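Local coordinates for tyrosine recombinase XerH (Helicobacter pylori, PDB 5JK0), which cuts and rejoins recombining DNA molecules at specific sites through a tyrosine-based reaction and takes part in chromosome segregation, at residues L203-I208 with K291-I296; L80-E85 with S115-G120; L329-E332 with S338-T341; P173-N178 with F316-Y321. All blocks are in the same frame, centred on the assembly; numbering follows the deposited sequence.

Contact 1 (L203-I208 with K291-I296); sequences LLIKII and KQVERI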
loop_
_atom_site.group_PDB
_atom_site.type_symbol
_atom_site.label_atom_id
_atom_site.label_comp_id
_atom_site.label_asym_id
_atom_site.label_seq_id
_atom_site.Cartn_x
_atom_site.Cartn_y
_atom_site.Cartn_z
ATOM N N LEU D 203 -14.054 -25.987 34.220
ATOM C CA LEU D 203 -13.422 -26.937 33.312
ATOM C C LEU D 203 -13.395 -26.403 31.882
ATOM O O LEU D 203 -12.406 -26.566 31.171
ATOM C CB LEU D 203 -14.146 -28.285 33.356
ATOM C CG LEU D 203 -13.619 -29.374 32.419
ATOM C CD1 LEU D 203 -12.160 -29.688 32.716
ATOM C CD2 LEU D 203 -14.470 -30.629 32.520
ATOM N N LEU D 204 -14.484 -25.760 31.472
ATOM C CA LEU D 204 -14.603 -25.224 30.119
ATOM C C LEU D 204 -13.570 -24.137 29.839
ATOM O O LEU D 204 -12.891 -24.163 28.812
ATOM C CB LEU D 204 -16.013 -24.671 29.890
ATOM C CG LEU D 204 -16.268 -23.962 28.558
ATOM C CD1 LEU D 204 -15.999 -24.896 27.389
ATOM C CD2 LEU D 204 -17.689 -23.423 28.499
ATOM N N ILE D 205 -13.457 -23.185 30.759
ATOM C CA ILE D 205 -12.567 -22.043 30.580
ATOM C C ILE D 205 -11.096 -22.444 30.679
ATOM O O ILE D 205 -10.266 -21.961 29.909
ATOM C CB ILE D 205 -12.876 -20.935 31.611
ATOM C CG1 ILE D 205 -14.311 -20.437 31.430
ATOM C CG2 ILE D 205 -11.899 -19.778 31.475
ATOM C CD1 ILE D 205 -14.682 -19.282 32.330
ATOM N N LYS D 206 -10.777 -23.337 31.610
ATOM C CA LYS D 206 -9.391 -23.758 31.807
ATOM C C LYS D 206 -8.827 -24.488 30.590
ATOM O O LYS D 206 -7.667 -24.288 30.229
ATOM C CB LYS D 206 -9.266 -24.642 33.048
ATOM C CG LYS D 206 -9.378 -23.872 34.350
ATOM C CD LYS D 206 -8.800 -24.644 35.522
ATOM C CE LYS D 206 -8.931 -23.841 36.807
ATOM N NZ LYS D 206 -7.815 -24.103 37.757
ATOM N N ILE D 207 -9.642 -25.329 29.960
ATOM C CA ILE D 207 -9.211 -26.053 28.768
ATOM C C ILE D 207 -8.867 -25.076 27.643
ATOM O O ILE D 207 -7.903 -25.276 26.903
ATOM C CB ILE D 207 -10.290 -27.049 28.293
ATOM C CG1 ILE D 207 -10.446 -28.184 29.307
ATOM C CG2 ILE D 207 -9.937 -27.623 26.929
ATOM C CD1 ILE D 207 -11.494 -29.206 28.928
ATOM N N ILE D 208 -9.650 -24.006 27.536
ATOM C CA ILE D 208 -9.404 -22.964 26.545
ATOM C C ILE D 208 -8.085 -22.242 26.810
ATOM O O ILE D 208 -7.303 -22.002 25.890
ATOM C CB ILE D 208 -10.552 -21.934 26.518
ATOM C CG1 ILE D 208 -11.842 -22.594 26.029
ATOM C CG2 ILE D 208 -10.195 -20.751 25.628
ATOM C CD1 ILE D 208 -13.001 -21.634 25.890
ATOM N N LYS D 291 -19.568 -14.212 28.534
ATOM C CA LYS D 291 -20.030 -13.543 29.744
ATOM C C LYS D 291 -19.318 -14.075 30.984
ATOM O O LYS D 291 -18.995 -13.316 31.897
ATOM C CB LYS D 291 -21.543 -13.705 29.894
ATOM C CG LYS D 291 -22.195 -12.677 30.802
ATOM C CD LYS D 291 -22.082 -11.276 30.217
ATOM C CE LYS D 291 -22.824 -10.258 31.072
ATOM N NZ LYS D 291 -22.784 -8.891 30.479
ATOM N N GLN D 292 -19.073 -15.380 31.011
ATOM C CA GLN D 292 -18.386 -16.003 32.136
ATOM C C GLN D 292 -16.902 -15.646 32.143
ATOM O O GLN D 292 -16.296 -15.504 33.204
ATOM C CB GLN D 292 -18.564 -17.523 32.099
ATOM C CG GLN D 292 -19.992 -17.978 32.349
ATOM C CD GLN D 292 -20.488 -17.599 33.730
ATOM O OE1 GLN D 292 -19.751 -17.685 34.713
ATOM N NE2 GLN D 292 -21.742 -17.169 33.812
ATOM N N VAL D 293 -16.324 -15.503 30.954
ATOM C CA VAL D 293 -14.916 -15.140 30.824
ATOM C C VAL D 293 -14.683 -13.684 31.224
ATOM O O VAL D 293 -13.788 -13.387 32.017
ATOM C CB VAL D 293 -14.407 -15.364 29.387
ATOM C CG1 VAL D 293 -13.058 -14.689 29.181
ATOM C CG2 VAL D 293 -14.316 -16.853 29.086
ATOM N N GLU D 294 -15.495 -12.787 30.674
ATOM C CA GLU D 294 -15.400 -11.362 30.982
ATOM C C GLU D 294 -15.581 -11.103 32.475
ATOM O O GLU D 294 -14.941 -10.220 33.046
ATOM C CB GLU D 294 -16.444 -10.570 30.190
ATOM C CG GLU D 294 -16.386 -9.067 30.422
ATOM C CD GLU D 294 -17.651 -8.357 29.979
ATOM O OE1 GLU D 294 -18.708 -9.019 29.886
ATOM O OE2 GLU D 294 -17.590 -7.135 29.725
ATOM N N ARG D 295 -16.457 -11.886 33.097
ATOM C CA ARG D 295 -16.745 -11.758 34.521
ATOM C C ARG D 295 -15.516 -12.056 35.376
ATOM O O ARG D 295 -15.273 -11.390 36.382
ATOM C CB ARG D 295 -17.899 -12.688 34.904
ATOM C CG ARG D 295 -18.277 -12.660 36.373
ATOM C CD ARG D 295 -19.552 -13.453 36.615
ATOM N NE ARG D 295 -19.852 -13.594 38.035
ATOM C CZ ARG D 295 -19.511 -14.650 38.767
ATOM N NH1 ARG D 295 -18.858 -15.661 38.211
ATOM N NH2 ARG D 295 -19.824 -14.695 40.054
ATOM N N ILE D 296 -14.742 -13.057 34.969
ATOM C CA ILE D 296 -13.527 -13.431 35.686
ATOM C C ILE D 296 -12.422 -12.406 35.440
ATOM O O ILE D 296 -11.641 -12.088 36.338
ATOM C CB ILE D 296 -13.037 -14.832 35.270
ATOM C CG1 ILE D 296 -14.117 -15.878 35.554
ATOM C CG2 ILE D 296 -11.754 -15.195 35.998
ATOM C CD1 ILE D 296 -13.686 -17.293 35.251
#
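Ile205 puts its CD1 methyl against two apolar side chains of helix 286-300, and this carbon makes the closest approach to each of its partners. It meets CD1 of Ile296 at 3.7 Å, the two isoleucines reaching toward each other tip to tip. Val293 CG2 comes up at 4.1 Å from the same Ile205 CD1, its branch running obliquely past. The torsions explain the reach: Ile205 carries CG1 anti to its carbonyl carbon (chi1 -61°) and then continues with chi2 -176°, an extended chain that carries CD1 toward helix 286-300. Ile296 has nearly the same two torsions. Gln292 adds a looser edge, its CB lying 4.3 Å from Ile205 CD1 while its amide end leads elsewhere.

The backbones stay well apart. The local axes approach no closer than 11.1 Å and cross at -78°, and the nearest CA pair, Ile205 and Val293, is 7.3 Å apart, which leaves branched side chains to bridge the gap without any hydrogen bond. Helix 178-190 completes the cluster, with Ile188 touching Ile205 and both Phe184 and Ser187 touching Ile296. Buried, apolar and formed by nearly perpendicular helices, the junction belongs to the helical core of the tyrosine recombinase catalytic domain.

Contact 2 (L80-E85 with S115-G120); sequences LLKFHE and SVYTGG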
loop_
_atom_site.group_PDB
_atom_site.type_symbol
_atom_site.label_atom_id
_atom_site.label_comp_id
_atom_site.label_asym_id
_atom_site.label_seq_id
_atom_site.Cartn_x
_atom_site.Cartn_y
_atom_site.Cartn_z
ATOM N N LEU D 80 -28.073 -6.027 2.626
ATOM C CA LEU D 80 -28.869 -5.995 1.401
ATOM C C LEU D 80 -30.310 -5.563 1.672
ATOM O O LEU D 80 -30.940 -4.927 0.828
ATOM C CB LEU D 80 -28.842 -7.360 0.710
ATOM C CG LEU D 80 -27.470 -7.794 0.186
ATOM C CD1 LEU D 80 -27.585 -9.044 -0.673
ATOM C CD2 LEU D 80 -26.801 -6.665 -0.590
ATOM N N LEU D 81 -30.830 -5.906 2.846
ATOM C CA LEU D 81 -32.161 -5.458 3.240
ATOM C C LEU D 81 -32.148 -3.955 3.507
ATOM O O LEU D 81 -33.147 -3.267 3.296
ATOM C CB LEU D 81 -32.651 -6.218 4.472
ATOM C CG LEU D 81 -32.840 -7.726 4.301
ATOM C CD1 LEU D 81 -33.424 -8.341 5.561
ATOM C CD2 LEU D 81 -33.721 -8.024 3.098
ATOM N N LYS D 82 -31.008 -3.455 3.975
ATOM C CA LYS D 82 -30.822 -2.022 4.169
ATOM C C LYS D 82 -30.860 -1.290 2.833
ATOM O O LYS D 82 -31.421 -0.199 2.728
ATOM C CB LYS D 82 -29.497 -1.734 4.881
ATOM C CG LYS D 82 -29.442 -2.177 6.334
ATOM C CD LYS D 82 -30.395 -1.375 7.200
ATOM C CE LYS D 82 -30.229 -1.735 8.668
ATOM N NZ LYS D 82 -28.829 -1.514 9.131
ATOM N N PHE D 83 -30.260 -1.900 1.815
ATOM C CA PHE D 83 -30.207 -1.292 0.490
ATOM C C PHE D 83 -31.581 -1.251 -0.165
ATOM O O PHE D 83 -31.912 -0.293 -0.866
ATOM C CB PHE D 83 -29.226 -2.038 -0.418
ATOM C CG PHE D 83 -29.216 -1.529 -1.830
ATOM C CD1 PHE D 83 -28.705 -0.275 -2.121
ATOM C CD2 PHE D 83 -29.731 -2.295 -2.863
ATOM C CE1 PHE D 83 -28.704 0.205 -3.417
ATOM C CE2 PHE D 83 -29.728 -1.823 -4.163
ATOM C CZ PHE D 83 -29.215 -0.571 -4.439
ATOM N N HIS D 84 -32.374 -2.295 0.056
ATOM C CA HIS D 84 -33.737 -2.317 -0.455
ATOM C C HIS D 84 -34.553 -1.193 0.170
ATOM O O HIS D 84 -35.301 -0.498 -0.520
ATOM C CB HIS D 84 -34.408 -3.662 -0.183
ATOM C CG HIS D 84 -35.891 -3.639 -0.377
ATOM N ND1 HIS D 84 -36.774 -3.472 0.669
ATOM C CD2 HIS D 84 -36.646 -3.744 -1.495
ATOM C CE1 HIS D 84 -38.010 -3.483 0.202
ATOM N NE2 HIS D 84 -37.960 -3.646 -1.107
ATOM N N GLU D 85 -34.400 -1.023 1.479
ATOM C CA GLU D 85 -35.055 0.060 2.204
ATOM C C GLU D 85 -34.631 1.415 1.646
ATOM O O GLU D 85 -35.454 2.314 1.476
ATOM C CB GLU D 85 -34.729 -0.022 3.696
ATOM C CG GLU D 85 -35.226 1.156 4.514
ATOM C CD GLU D 85 -34.746 1.107 5.952
ATOM O OE1 GLU D 85 -35.462 0.534 6.798
ATOM O OE2 GLU D 85 -33.652 1.639 6.234
ATOM N N SER D 115 -22.039 5.602 2.010
ATOM C CA SER D 115 -21.677 6.775 2.800
ATOM C C SER D 115 -22.721 7.086 3.869
ATOM O O SER D 115 -22.381 7.453 4.993
ATOM C CB SER D 115 -21.485 7.990 1.892
ATOM O OG SER D 115 -22.700 8.336 1.247
ATOM N N VAL D 116 -23.992 6.934 3.513
ATOM C CA VAL D 116 -25.084 7.234 4.433
ATOM C C VAL D 116 -25.263 6.154 5.498
ATOM O O VAL D 116 -25.320 6.453 6.691
ATOM C CB VAL D 116 -26.417 7.412 3.675
ATOM C CG1 VAL D 116 -27.582 7.503 4.652
ATOM C CG2 VAL D 116 -26.363 8.645 2.782
ATOM N N TYR D 117 -25.339 4.899 5.064
ATOM C CA TYR D 117 -25.701 3.802 5.958
ATOM C C TYR D 117 -24.532 3.225 6.760
ATOM O O TYR D 117 -24.728 2.332 7.585
ATOM C CB TYR D 117 -26.372 2.684 5.157
ATOM C CG TYR D 117 -27.858 2.887 4.953
ATOM C CD1 TYR D 117 -28.334 3.810 4.029
ATOM C CD2 TYR D 117 -28.783 2.156 5.687
ATOM C CE1 TYR D 117 -29.693 3.997 3.843
ATOM C CE2 TYR D 117 -30.143 2.335 5.508
ATOM C CZ TYR D 117 -30.592 3.257 4.585
ATOM O OH TYR D 117 -31.946 3.439 4.404
ATOM N N THR D 118 -23.323 3.728 6.529
ATOM C CA THR D 118 -22.164 3.267 7.291
ATOM C C THR D 118 -21.561 4.390 8.125
ATOM O O THR D 118 -20.474 4.243 8.683
ATOM C CB THR D 118 -21.067 2.693 6.378
ATOM O OG1 THR D 118 -20.586 3.720 5.504
ATOM C CG2 THR D 118 -21.606 1.530 5.556
ATOM N N GLY D 119 -22.268 5.511 8.205
ATOM C CA GLY D 119 -21.812 6.641 8.992
ATOM C C GLY D 119 -21.755 6.318 10.472
ATOM O O GLY D 119 -22.774 6.006 11.088
ATOM N N GLY D 120 -20.557 6.382 11.042
ATOM C CA GLY D 120 -20.372 6.120 12.458
ATOM C C GLY D 120 -19.992 4.682 12.755
ATOM O O GLY D 120 -19.734 4.328 13.905
HETATM O O HOH W 1 -26.803 0.705 8.504
#
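The helical core-binding domain of XerH brings the C-terminal end of helix 107-117 against helix 74-93 here, with the ring of Tyr117 spanning the gap. Its hydroxyl donates to the carboxylate of Glu85, Tyr117 OH to Glu85 OE2 being 3.1 Å. The acceptor uses the anti lone pair, the one turned away from the other carboxylate oxygen, and OE2 lies at the ring edge, in its plane. Carboxylate and ring are nevertheless twisted 42° apart. Glu85 gets there by setting CG anti to its backbone N (chi1 173°) and continuing extended to CD.

One turn earlier, Lys82 supplies the apolar part of the contact. Two of its methylene carbons touch the ring, with CB 4.0 Å from Tyr117 CD2 and CD 4.1 Å from Tyr117 CE2. Bends at chi2 and chi4 bring the ammonium group round toward the end of helix 107-117, where a water links the segments: it accepts from Lys82 NZ at 3.1 Å and donates to Tyr117 O at 2.8 Å. Lys82 also packs on a DNA phosphate, placing the contact beside the DNA backbone. Phe113 meets the Tyr117 ring, and Ser115 and Gly119 hydrogen-bond to Asn33 and Gln39 of the second subunit. Joining a helix end to a neighbouring helix, the contact is part of the helical bundle of a core-binding (SAM-like) domain.

Contact 3 (L329-E332 with S338-T341); sequences LVQE and SLNT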
loop_
_atom_site.group_PDB
_atom_site.type_symbol
_atom_site.label_atom_id
_atom_site.label_comp_id
_atom_site.label_asym_id
_atom_site.label_seq_id
_atom_site.Cartn_x
_atom_site.Cartn_y
_atom_site.Cartn_z
ATOM N N LEU D 329 5.535 -24.777 15.253
ATOM C CA LEU D 329 4.866 -25.273 16.452
ATOM C C LEU D 329 3.616 -24.457 16.766
ATOM O O LEU D 329 2.606 -24.999 17.211
ATOM C CB LEU D 329 5.824 -25.249 17.646
ATOM C CG LEU D 329 5.280 -25.767 18.979
ATOM C CD1 LEU D 329 4.842 -27.218 18.849
ATOM C CD2 LEU D 329 6.318 -25.613 20.081
ATOM N N VAL D 330 3.694 -23.151 16.532
ATOM C CA VAL D 330 2.555 -22.261 16.738
ATOM C C VAL D 330 1.418 -22.620 15.789
ATOM O O VAL D 330 0.255 -22.682 16.191
ATOM C CB VAL D 330 2.949 -20.784 16.536
ATOM C CG1 VAL D 330 1.715 -19.890 16.544
ATOM C CG2 VAL D 330 3.937 -20.348 17.606
ATOM N N GLN D 331 1.766 -22.867 14.530
ATOM C CA GLN D 331 0.785 -23.228 13.515
ATOM C C GLN D 331 0.061 -24.525 13.861
ATOM O O GLN D 331 -1.165 -24.604 13.777
ATOM C CB GLN D 331 1.456 -23.363 12.149
ATOM C CG GLN D 331 0.505 -23.777 11.041
ATOM C CD GLN D 331 1.216 -24.059 9.732
ATOM O OE1 GLN D 331 2.401 -24.389 9.715
ATOM N NE2 GLN D 331 0.491 -23.926 8.627
ATOM N N GLU D 332 0.829 -25.536 14.253
ATOM C CA GLU D 332 0.275 -26.852 14.553
ATOM C C GLU D 332 -0.558 -26.852 15.832
ATOM O O GLU D 332 -1.561 -27.559 15.927
ATOM C CB GLU D 332 1.399 -27.885 14.661
ATOM C CG GLU D 332 2.187 -28.075 13.375
ATOM C CD GLU D 332 1.399 -28.815 12.311
ATOM O OE1 GLU D 332 0.463 -29.560 12.670
ATOM O OE2 GLU D 332 1.715 -28.651 11.113
ATOM N N SER D 338 -2.753 -21.022 7.510
ATOM C CA SER D 338 -1.735 -20.168 6.910
ATOM C C SER D 338 -0.726 -19.697 7.949
ATOM O O SER D 338 -1.088 -19.376 9.080
ATOM C CB SER D 338 -2.381 -18.962 6.228
ATOM O OG SER D 338 -1.396 -18.062 5.750
ATOM N N LEU D 339 0.542 -19.651 7.555
ATOM C CA LEU D 339 1.605 -19.194 8.442
ATOM C C LEU D 339 1.653 -17.672 8.515
ATOM O O LEU D 339 2.361 -17.104 9.347
ATOM C CB LEU D 339 2.955 -19.745 7.984
ATOM C CG LEU D 339 3.211 -21.203 8.368
ATOM C CD1 LEU D 339 4.351 -21.780 7.553
ATOM C CD2 LEU D 339 3.513 -21.304 9.853
ATOM N N ASN D 340 0.898 -17.013 7.640
ATOM C CA ASN D 340 0.766 -15.563 7.692
ATOM C C ASN D 340 -0.010 -15.141 8.933
ATOM O O ASN D 340 0.108 -14.009 9.399
ATOM C CB ASN D 340 0.078 -15.036 6.432
ATOM C CG ASN D 340 0.899 -15.268 5.179
ATOM O OD1 ASN D 340 2.130 -15.270 5.222
ATOM N ND2 ASN D 340 0.221 -15.463 4.055
ATOM N N THR D 341 -0.805 -16.068 9.459
ATOM C CA THR D 341 -1.545 -15.845 10.695
ATOM C C THR D 341 -0.628 -16.031 11.900
ATOM O O THR D 341 -0.664 -15.248 12.849
ATOM C CB THR D 341 -2.747 -16.802 10.812
ATOM O OG1 THR D 341 -3.600 -16.645 9.671
ATOM C CG2 THR D 341 -3.541 -16.519 12.078
#
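Gln331 and Leu339 bury most of the surface between these segments, and their side chains cross at about a right angle. The leucine's branched end lies across the amide end of the glutamine: CD2 of Leu339 is 3.3 Å from Gln331 OE1 and 3.6 Å from Gln331 CD, while Leu339 CG sits 3.7 Å from Gln331 CD. The same methyl also reaches the aliphatic root, at 3.7 Å from Gln331 CB. An extended chain, with CG anti to the backbone N (chi1 178°), carries the glutamine amide outward from helix 327-334 and past the leucine. No hydrogen bond joins the two segments. The polar atoms of the amide look elsewhere, NE2 to the carbonyl of His336 and OE1 to Arg343 of the third subunit, both weakly.

Ser338 contributes a smaller share through its backbone, its CB pointing away from helix 327-334. It occupies the N-cap position of the short helix 339-342, and Asn340 N donates to Ser338 OG at 3.2 Å with an N-H...O angle of 153°. That hydroxyl is also hydrogen-bonded to Asn340 of the third subunit, so the cap doubles as part of a subunit interface. Thr341 OG1 bonds a DNA phosphate. Since the side chain of Gln331 is about 4 Å from that of His336, a predicted catalytic residue, this turn between helices 327-334 and 339-342 probably borders the tyrosine recombinase active site.

Contact 4 (P173-N178 with F316-Y321); sequences PTHLNN and FATLLY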
loop_
_atom_site.group_PDB
_atom_site.type_symbol
_atom_site.label_atom_id
_atom_site.label_comp_id
_atom_site.label_asym_id
_atom_site.label_seq_id
_atom_site.Cartn_x
_atom_site.Cartn_y
_atom_site.Cartn_z
ATOM N N PRO D 173 -1.854 -8.374 18.816
ATOM C CA PRO D 173 -3.252 -8.393 19.268
ATOM C C PRO D 173 -3.389 -8.364 20.789
ATOM O O PRO D 173 -2.431 -8.671 21.498
ATOM C CB PRO D 173 -3.783 -9.716 18.703
ATOM C CG PRO D 173 -2.895 -10.020 17.547
ATOM C CD PRO D 173 -1.540 -9.525 17.953
ATOM N N THR D 174 -4.574 -7.996 21.271
ATOM C CA THR D 174 -4.849 -7.933 22.705
ATOM C C THR D 174 -4.619 -9.289 23.364
ATOM O O THR D 174 -5.079 -10.316 22.863
ATOM C CB THR D 174 -6.294 -7.469 22.983
ATOM O OG1 THR D 174 -6.524 -6.204 22.350
ATOM C CG2 THR D 174 -6.537 -7.334 24.479
ATOM N N HIS D 175 -3.906 -9.286 24.487
ATOM C CA HIS D 175 -3.527 -10.528 25.151
ATOM C C HIS D 175 -3.107 -10.312 26.600
ATOM O O HIS D 175 -2.979 -9.178 27.064
ATOM C CB HIS D 175 -2.384 -11.200 24.391
ATOM C CG HIS D 175 -1.119 -10.402 24.387
ATOM N ND1 HIS D 175 -0.888 -9.377 23.496
ATOM C CD2 HIS D 175 -0.019 -10.468 25.175
ATOM C CE1 HIS D 175 0.301 -8.851 23.730
ATOM N NE2 HIS D 175 0.848 -9.495 24.744
ATOM N N LEU D 176 -2.891 -11.418 27.305
ATOM C CA LEU D 176 -2.363 -11.386 28.662
ATOM C C LEU D 176 -0.968 -12.000 28.680
ATOM O O LEU D 176 -0.743 -13.046 28.073
ATOM C CB LEU D 176 -3.282 -12.146 29.623
ATOM C CG LEU D 176 -4.760 -11.757 29.661
ATOM C CD1 LEU D 176 -5.542 -12.726 30.536
ATOM C CD2 LEU D 176 -4.927 -10.333 30.159
ATOM N N ASN D 177 -0.032 -11.355 29.367
ATOM C CA ASN D 177 1.314 -11.907 29.491
ATOM C C ASN D 177 1.342 -13.051 30.500
ATOM O O ASN D 177 0.302 -13.442 31.030
ATOM C CB ASN D 177 2.319 -10.817 29.878
ATOM C CG ASN D 177 1.915 -10.056 31.128
ATOM O OD1 ASN D 177 1.491 -10.641 32.123
ATOM N ND2 ASN D 177 2.048 -8.736 31.079
ATOM N N ASN D 178 2.531 -13.581 30.765
ATOM C CA ASN D 178 2.674 -14.728 31.656
ATOM C C ASN D 178 2.200 -14.422 33.077
ATOM O O ASN D 178 1.566 -15.259 33.720
ATOM C CB ASN D 178 4.129 -15.199 31.682
ATOM C CG ASN D 178 4.263 -16.660 32.072
ATOM O OD1 ASN D 178 3.401 -17.217 32.752
ATOM N ND2 ASN D 178 5.351 -17.289 31.641
ATOM N N PHE D 316 -2.313 -17.432 24.453
ATOM C CA PHE D 316 -1.655 -18.730 24.357
ATOM C C PHE D 316 -0.647 -18.752 23.215
ATOM O O PHE D 316 0.469 -19.246 23.372
ATOM C CB PHE D 316 -2.685 -19.848 24.168
ATOM C CG PHE D 316 -2.076 -21.186 23.842
ATOM C CD1 PHE D 316 -1.525 -21.973 24.839
ATOM C CD2 PHE D 316 -2.058 -21.655 22.537
ATOM C CE1 PHE D 316 -0.962 -23.201 24.542
ATOM C CE2 PHE D 316 -1.497 -22.883 22.235
ATOM C CZ PHE D 316 -0.950 -23.656 23.238
ATOM N N ALA D 317 -1.050 -18.219 22.065
ATOM C CA ALA D 317 -0.190 -18.191 20.887
ATOM C C ALA D 317 1.050 -17.338 21.131
ATOM O O ALA D 317 2.151 -17.693 20.709
ATOM C CB ALA D 317 -0.958 -17.673 19.682
ATOM N N THR D 318 0.864 -16.215 21.814
ATOM C CA THR D 318 1.974 -15.330 22.145
ATOM C C THR D 318 2.954 -16.024 23.083
ATOM O O THR D 318 4.149 -16.094 22.800
ATOM C CB THR D 318 1.485 -14.024 22.795
ATOM O OG1 THR D 318 0.677 -13.297 21.862
ATOM C CG2 THR D 318 2.668 -13.160 23.212
ATOM N N LEU D 319 2.436 -16.547 24.190
ATOM C CA LEU D 319 3.258 -17.229 25.186
ATOM C C LEU D 319 3.996 -18.428 24.599
ATOM O O LEU D 319 5.140 -18.703 24.966
ATOM C CB LEU D 319 2.396 -17.679 26.367
ATOM C CG LEU D 319 3.131 -18.401 27.499
ATOM C CD1 LEU D 319 4.164 -17.486 28.135
ATOM C CD2 LEU D 319 2.149 -18.916 28.539
ATOM N N LEU D 320 3.339 -19.139 23.688
ATOM C CA LEU D 320 3.944 -20.302 23.048
ATOM C C LEU D 320 5.166 -19.905 22.227
ATOM O O LEU D 320 6.172 -20.614 22.213
ATOM C CB LEU D 320 2.926 -21.022 22.160
ATOM C CG LEU D 320 3.451 -22.222 21.367
ATOM C CD1 LEU D 320 4.009 -23.287 22.295
ATOM C CD2 LEU D 320 2.359 -22.799 20.478
ATOM N N TYR D 321 5.077 -18.764 21.552
ATOM C CA TYR D 321 6.175 -18.293 20.717
ATOM C C TYR D 321 7.304 -17.698 21.554
ATOM O O TYR D 321 8.456 -17.677 21.125
ATOM C CB TYR D 321 5.676 -17.263 19.702
ATOM C CG TYR D 321 6.756 -16.767 18.767
ATOM C CD1 TYR D 321 7.197 -17.550 17.707
ATOM C CD2 TYR D 321 7.338 -15.519 18.947
ATOM C CE1 TYR D 321 8.187 -17.104 16.852
ATOM C CE2 TYR D 321 8.328 -15.064 18.095
ATOM C CZ TYR D 321 8.748 -15.861 17.051
ATOM O OH TYR D 321 9.734 -15.409 16.202
#
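In the catalytic domain of this tyrosine recombinase, the loop leading into helix 178-190 lies along helix 309-324, and no hydrogen bond crosses between the two segments. The contacts across are of van der Waals kind. Thr318 places OG1 over one face of the His175 ring, offset toward its rim and 4.2 Å from His175 CG; that hydroxyl is bonded to the carbonyl of His314 in its own helix. Farther along, the amide of Asn178 meets Leu319, whose CD1 is 3.7 Å from Asn178 ND2. Leu319 holds CG anti to its backbone N (chi1 -180°), directing CD1 at the amide.

Among polar bonds, Leu176 N is hydrogen-bonded to Ser315 OG in helix 309-324, and Asn177 OD1 caps helix 178-190 by accepting from Glu180 N. Thr318 also touches Tyr345, so the contact adjoins the residue predicted to be the nucleophile, while Leu319 packs on Trp360 of the third subunit.

Within the loop, one hydrogen bond fixes the turn of the imidazole. His175 ND1 donates to Pro173 O at 2.6 Å, with an N-H...O angle of 173° and the acceptor only 4° out of the ring plane.

Contact 2 comes first along the chain, closing a loop of 29 residues within the core-binding domain before any of the others opens. Residues 173-178, within the catalytic domain, come next, with 137 residues between them and their partner 316-321; contact 1, between 203-208 and 291-296, falls wholly inside that long span. Contact 3 follows in series, a short closure between 329-332 and 338-341. Contacts 3 and 4 touch through Leu320, whose CD2 is 3.8 Å from Val330 CA, joining successive helices 309-324 and 327-334, and both reach the third subunit. Contact 1 stays separate from contact 4, their nearest atoms about 5 Å apart, while contact 2 lies some 36 to 38 Å from the rest between centres.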